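Local coordinates for tail fiber protein (Acinetobacter phage AM24, PDB 5W5P) that probably recognises and cleaves the capsular polysaccharide of its Acinetobacter host, as a trimeric phage tailspike with a beta-helical body, at residues Q487-M500 with A512-G526. Sequence-based numbering, arbitrary orientation.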
loop_
_atom_site.group_PDB
_atom_site.type_symbol
_atom_site.label_atom_id
_atom_site.label_comp_id
_atom_site.label_asym_id
_atom_site.label_seq_id
_atom_site.Cartn_x
_atom_site.Cartn_y
_atom_site.Cartn_z
ATOM N N GLN A 487 -38.277 -10.954 11.746
ATOM C CA GLN A 487 -38.448 -11.502 13.088
ATOM C C GLN A 487 -37.211 -12.268 13.536
ATOM O O GLN A 487 -36.802 -12.171 14.699
ATOM C CB GLN A 487 -39.683 -12.405 13.138
ATOM C CG GLN A 487 -41.002 -11.655 13.260
ATOM C CD GLN A 487 -42.203 -12.580 13.220
ATOM O OE1 GLN A 487 -42.098 -13.734 12.801
ATOM N NE2 GLN A 487 -43.357 -12.074 13.642
ATOM N N SER A 488 -36.590 -13.022 12.626
ATOM C CA SER A 488 -35.461 -13.868 12.995
ATOM C C SER A 488 -34.214 -13.077 13.376
ATOM O O SER A 488 -33.302 -13.651 13.978
ATOM C CB SER A 488 -35.137 -14.831 11.853
ATOM O OG SER A 488 -35.000 -14.138 10.625
ATOM N N SER A 489 -34.152 -11.785 13.055
ATOM C CA SER A 489 -32.992 -10.971 13.393
ATOM C C SER A 489 -33.054 -10.366 14.789
ATOM O O SER A 489 -32.046 -9.822 15.250
ATOM C CB SER A 489 -32.821 -9.832 12.381
ATOM O OG SER A 489 -33.146 -10.252 11.074
ATOM N N ARG A 490 -34.198 -10.448 15.472
ATOM C CA ARG A 490 -34.392 -9.647 16.676
ATOM C C ARG A 490 -33.770 -10.290 17.911
ATOM O O ARG A 490 -33.044 -9.628 18.658
ATOM C CB ARG A 490 -35.883 -9.397 16.896
ATOM C CG ARG A 490 -36.572 -8.765 15.700
ATOM C CD ARG A 490 -37.781 -7.952 16.112
ATOM N NE ARG A 490 -38.421 -7.322 14.962
ATOM C CZ ARG A 490 -39.600 -7.691 14.468
ATOM N NH1 ARG A 490 -40.274 -8.689 15.026
ATOM N NH2 ARG A 490 -40.105 -7.063 13.415
ATOM N N ALA A 491 -34.044 -11.574 18.138
ATOM C CA ALA A 491 -33.669 -12.220 19.390
ATOM C C ALA A 491 -32.155 -12.231 19.583
ATOM O O ALA A 491 -31.379 -12.276 18.624
ATOM C CB ALA A 491 -34.208 -13.651 19.434
ATOM N N CYS A 492 -31.741 -12.195 20.847
ATOM C CA CYS A 492 -30.332 -12.257 21.211
ATOM C C CYS A 492 -30.236 -12.510 22.708
ATOM O O CYS A 492 -31.228 -12.444 23.439
ATOM C CB CYS A 492 -29.590 -10.975 20.825
ATOM S SG CYS A 492 -30.234 -9.477 21.611
ATOM N N THR A 493 -29.022 -12.824 23.151
ATOM C CA THR A 493 -28.690 -12.912 24.563
ATOM C C THR A 493 -27.466 -12.046 24.824
ATOM O O THR A 493 -26.767 -11.635 23.891
ATOM C CB THR A 493 -28.433 -14.358 25.003
ATOM O OG1 THR A 493 -27.415 -14.947 24.185
ATOM C CG2 THR A 493 -29.710 -15.171 24.881
ATOM N N ALA A 494 -27.214 -11.762 26.099
ATOM C CA ALA A 494 -26.182 -10.797 26.448
ATOM C C ALA A 494 -25.835 -10.911 27.924
ATOM O O ALA A 494 -26.636 -11.376 28.741
ATOM C CB ALA A 494 -26.624 -9.366 26.121
ATOM N N ASP A 495 -24.620 -10.473 28.247
ATOM C CA ASP A 495 -24.155 -10.279 29.611
ATOM C C ASP A 495 -24.066 -8.787 29.913
ATOM O O ASP A 495 -23.923 -7.958 29.012
ATOM C CB ASP A 495 -22.782 -10.927 29.831
ATOM C CG ASP A 495 -22.815 -12.437 29.696
ATOM O OD1 ASP A 495 -23.915 -13.029 29.752
ATOM O OD2 ASP A 495 -21.729 -13.034 29.532
HETATM N N MSE A 496 -24.145 -8.454 31.196
HETATM C CA MSE A 496 -24.033 -7.069 31.639
HETATM C C MSE A 496 -23.047 -6.929 32.795
HETATM O O MSE A 496 -23.161 -7.619 33.809
HETATM C CB MSE A 496 -25.395 -6.529 32.073
HETATM C CG MSE A 496 -26.319 -6.127 30.943
HETATM SE SE MSE A 496 -28.002 -5.396 31.628
HETATM C CE MSE A 496 -27.459 -3.538 31.892
ATOM N N ASN A 497 -22.076 -6.037 32.635
ATOM C CA ASN A 497 -21.159 -5.647 33.705
ATOM C C ASN A 497 -21.528 -4.222 34.105
ATOM O O ASN A 497 -21.215 -3.268 33.387
ATOM C CB ASN A 497 -19.706 -5.746 33.249
ATOM C CG ASN A 497 -18.722 -5.553 34.390
ATOM O OD1 ASN A 497 -18.317 -6.516 35.045
ATOM N ND2 ASN A 497 -18.337 -4.304 34.637
ATOM N N ILE A 498 -22.197 -4.079 35.245
ATOM C CA ILE A 498 -22.705 -2.785 35.699
ATOM C C ILE A 498 -21.798 -2.317 36.833
ATOM O O ILE A 498 -21.994 -2.660 37.996
ATOM C CB ILE A 498 -24.168 -2.866 36.131
ATOM C CG1 ILE A 498 -25.004 -3.569 35.058
ATOM C CG2 ILE A 498 -24.716 -1.474 36.429
ATOM C CD1 ILE A 498 -26.402 -3.906 35.509
ATOM N N PHE A 499 -20.793 -1.515 36.485
ATOM C CA PHE A 499 -19.912 -0.905 37.476
ATOM C C PHE A 499 -20.627 0.301 38.077
ATOM O O PHE A 499 -20.841 1.310 37.397
ATOM C CB PHE A 499 -18.581 -0.505 36.843
ATOM C CG PHE A 499 -17.641 0.209 37.786
ATOM C CD1 PHE A 499 -17.644 -0.068 39.144
ATOM C CD2 PHE A 499 -16.750 1.154 37.309
ATOM C CE1 PHE A 499 -16.780 0.586 40.004
ATOM C CE2 PHE A 499 -15.885 1.810 38.168
ATOM C CZ PHE A 499 -15.900 1.524 39.515
HETATM N N MSE A 500 -20.997 0.201 39.350
HETATM C CA MSE A 500 -21.712 1.279 40.013
HETATM C C MSE A 500 -20.803 2.041 40.964
HETATM O O MSE A 500 -20.173 1.454 41.848
HETATM C CB MSE A 500 -22.919 0.740 40.781
HETATM C CG MSE A 500 -23.900 -0.068 39.949
HETATM SE SE MSE A 500 -24.935 -1.326 41.038
HETATM C CE MSE A 500 -23.579 -2.714 41.238
ATOM N N ALA A 512 -18.613 1.555 45.878
ATOM C CA ALA A 512 -18.404 0.984 44.558
ATOM C C ALA A 512 -18.808 -0.480 44.580
ATOM O O ALA A 512 -18.534 -1.191 45.547
ATOM C CB ALA A 512 -16.945 1.134 44.101
ATOM N N ALA A 513 -19.450 -0.917 43.503
ATOM C CA ALA A 513 -19.901 -2.292 43.371
ATOM C C ALA A 513 -19.986 -2.634 41.892
ATOM O O ALA A 513 -19.854 -1.766 41.023
ATOM C CB ALA A 513 -21.256 -2.501 44.055
ATOM N N VAL A 514 -20.213 -3.912 41.609
ATOM C CA VAL A 514 -20.393 -4.369 40.235
ATOM C C VAL A 514 -21.379 -5.529 40.244
ATOM O O VAL A 514 -21.305 -6.415 41.103
ATOM C CB VAL A 514 -19.050 -4.761 39.580
ATOM C CG1 VAL A 514 -18.253 -5.677 40.489
ATOM C CG2 VAL A 514 -19.268 -5.400 38.209
ATOM N N ALA A 515 -22.325 -5.498 39.310
ATOM C CA ALA A 515 -23.311 -6.553 39.136
ATOM C C ALA A 515 -23.066 -7.279 37.822
ATOM O O ALA A 515 -22.733 -6.657 36.807
ATOM C CB ALA A 515 -24.735 -5.988 39.156
ATOM N N LYS A 516 -23.230 -8.596 37.843
ATOM C CA LYS A 516 -23.170 -9.423 36.646
ATOM C C LYS A 516 -24.577 -9.921 36.336
ATOM O O LYS A 516 -25.175 -10.640 37.145
ATOM C CB LYS A 516 -22.207 -10.594 36.841
ATOM C CG LYS A 516 -20.862 -10.201 37.439
ATOM C CD LYS A 516 -20.106 -9.246 36.533
ATOM C CE LYS A 516 -19.773 -9.909 35.201
ATOM N NZ LYS A 516 -18.915 -9.061 34.316
ATOM N N VAL A 517 -25.103 -9.532 35.176
ATOM C CA VAL A 517 -26.465 -9.859 34.770
ATOM C C VAL A 517 -26.421 -10.632 33.460
ATOM O O VAL A 517 -25.561 -10.378 32.610
ATOM C CB VAL A 517 -27.331 -8.588 34.629
ATOM C CG1 VAL A 517 -28.747 -8.941 34.213
ATOM C CG2 VAL A 517 -27.345 -7.812 35.937
ATOM N N SER A 518 -27.345 -11.578 33.304
ATOM C CA SER A 518 -27.535 -12.315 32.063
ATOM C C SER A 518 -28.943 -12.052 31.540
ATOM O O SER A 518 -29.899 -11.982 32.319
ATOM C CB SER A 518 -27.311 -13.818 32.278
ATOM O OG SER A 518 -27.048 -14.485 31.057
ATOM N N LEU A 519 -29.068 -11.897 30.218
ATOM C CA LEU A 519 -30.324 -11.523 29.581
ATOM C C LEU A 519 -30.662 -12.468 28.438
ATOM O O LEU A 519 -29.776 -13.030 27.788
ATOM C CB LEU A 519 -30.279 -10.101 29.004
ATOM C CG LEU A 519 -29.748 -8.969 29.867
ATOM C CD1 LEU A 519 -29.655 -7.699 29.047
ATOM C CD2 LEU A 519 -30.665 -8.775 31.040
ATOM N N VAL A 520 -31.958 -12.601 28.173
ATOM C CA VAL A 520 -32.458 -13.218 26.951
ATOM C C VAL A 520 -33.538 -12.305 26.383
ATOM O O VAL A 520 -34.393 -11.812 27.126
ATOM C CB VAL A 520 -33.000 -14.641 27.202
ATOM C CG1 VAL A 520 -33.962 -14.655 28.387
ATOM C CG2 VAL A 520 -33.658 -15.203 25.947
ATOM N N VAL A 521 -33.481 -12.049 25.075
ATOM C CA VAL A 521 -34.432 -11.179 24.388
ATOM C C VAL A 521 -35.142 -11.999 23.319
ATOM O O VAL A 521 -34.485 -12.628 22.482
ATOM C CB VAL A 521 -33.731 -9.954 23.763
ATOM C CG1 VAL A 521 -34.749 -8.889 23.374
ATOM C CG2 VAL A 521 -32.694 -9.382 24.720
ATOM N N GLN A 522 -36.475 -11.988 23.338
ATOM C CA GLN A 522 -37.245 -12.764 22.373
ATOM C C GLN A 522 -38.648 -12.184 22.236
ATOM O O GLN A 522 -39.292 -11.850 23.235
ATOM C CB GLN A 522 -37.328 -14.242 22.782
ATOM C CG GLN A 522 -38.261 -15.103 21.917
ATOM C CD GLN A 522 -37.658 -15.466 20.559
ATOM O OE1 GLN A 522 -36.520 -15.941 20.472
ATOM N NE2 GLN A 522 -38.425 -15.249 19.494
ATOM N N GLY A 523 -39.113 -12.082 20.992
ATOM C CA GLY A 523 -40.452 -11.646 20.670
ATOM C C GLY A 523 -41.156 -12.661 19.787
ATOM O O GLY A 523 -40.919 -13.869 19.872
ATOM N N SER A 524 -42.034 -12.149 18.930
ATOM C CA SER A 524 -42.745 -13.005 17.991
ATOM C C SER A 524 -41.793 -13.498 16.905
ATOM O O SER A 524 -41.070 -12.707 16.290
ATOM C CB SER A 524 -43.915 -12.244 17.368
ATOM O OG SER A 524 -44.724 -11.647 18.368
ATOM N N GLU A 525 -41.793 -14.810 16.669
ATOM C CA GLU A 525 -40.917 -15.427 15.677
ATOM C C GLU A 525 -41.654 -16.588 15.030
ATOM O O GLU A 525 -42.083 -17.515 15.724
ATOM C CB GLU A 525 -39.613 -15.907 16.315
ATOM C CG GLU A 525 -38.566 -16.377 15.325
ATOM C CD GLU A 525 -37.151 -16.167 15.832
ATOM O OE1 GLU A 525 -36.997 -15.725 16.991
ATOM O OE2 GLU A 525 -36.195 -16.438 15.073
ATOM N N GLY A 526 -41.794 -16.539 13.705
ATOM C CA GLY A 526 -42.544 -17.545 12.982
ATOM C C GLY A 526 -44.041 -17.345 12.991
ATOM O O GLY A 526 -44.787 -18.285 12.689
HETATM O O HOH W 1 -36.076 -13.257 16.896
HETATM O O HOH W 2 -33.866 -15.640 15.689
HETATM O O HOH W 3 -39.943 -10.304 17.134
HETATM O O HOH W 4 -26.123 -14.489 28.613
#
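Met496 and Leu519 meet across an antiparallel beta hairpin in the C-terminal beta-sheet domain of the tailspike. Strands 492-500 and 512-523 run at 163°, and paired backbone bonds join them from Cys492 and Val521 to Met500 and Ala513, that from Ala494 N to Leu519 O being weak. Met496 buries the most surface here. Its CG lies beside the backbone N (chi1 -78°) and the chain bends at chi3. This brings SE of Met496, a selenomethionine, 3.8 Å from Leu519 CD1, while its CB packs against Val517 CB. Strand 470-477 covers the same face, where Ile476 touches both Met496 and Leu519. Further along, the methyl CE of Met500 lies 3.7 Å from Ala513 CB and 4.0 Å from Ala515 CB.

The face bearing Asp495, Asn497, Lys516 and Ser518 meets the neighbouring subunits. Lys516 curls back through chi2 and chi3, and its NZ donates to Asn497 OD1 at 2.7 Å, in the carbonyl plane and on a lone pair. The same NZ reaches out of this chain to a salt bridge with Asp495 of one neighbouring subunit. Asp495 of this chain pairs likewise with Lys516 of the other neighbouring subunit, and its OD2 is hydrogen-bonded to Tyr608 OH.

Beyond the strands, Gln487 lays its extended side chain over the backbone of Ser524, with CG of Gln487 3.2 Å from Ser524 O. A water links Arg490 NH1 to that oxygen, while Arg490 NH2 is hydrogen-bonded to Leu484 O. Another water accepts from Ala491 N and lies within hydrogen-bonding distance of Gln487 O and Glu525 OE1. At the end of Gln487, OE1 accepts from Gly526 N at 3.0 Å, with the donor 37° out of the carbonyl plane.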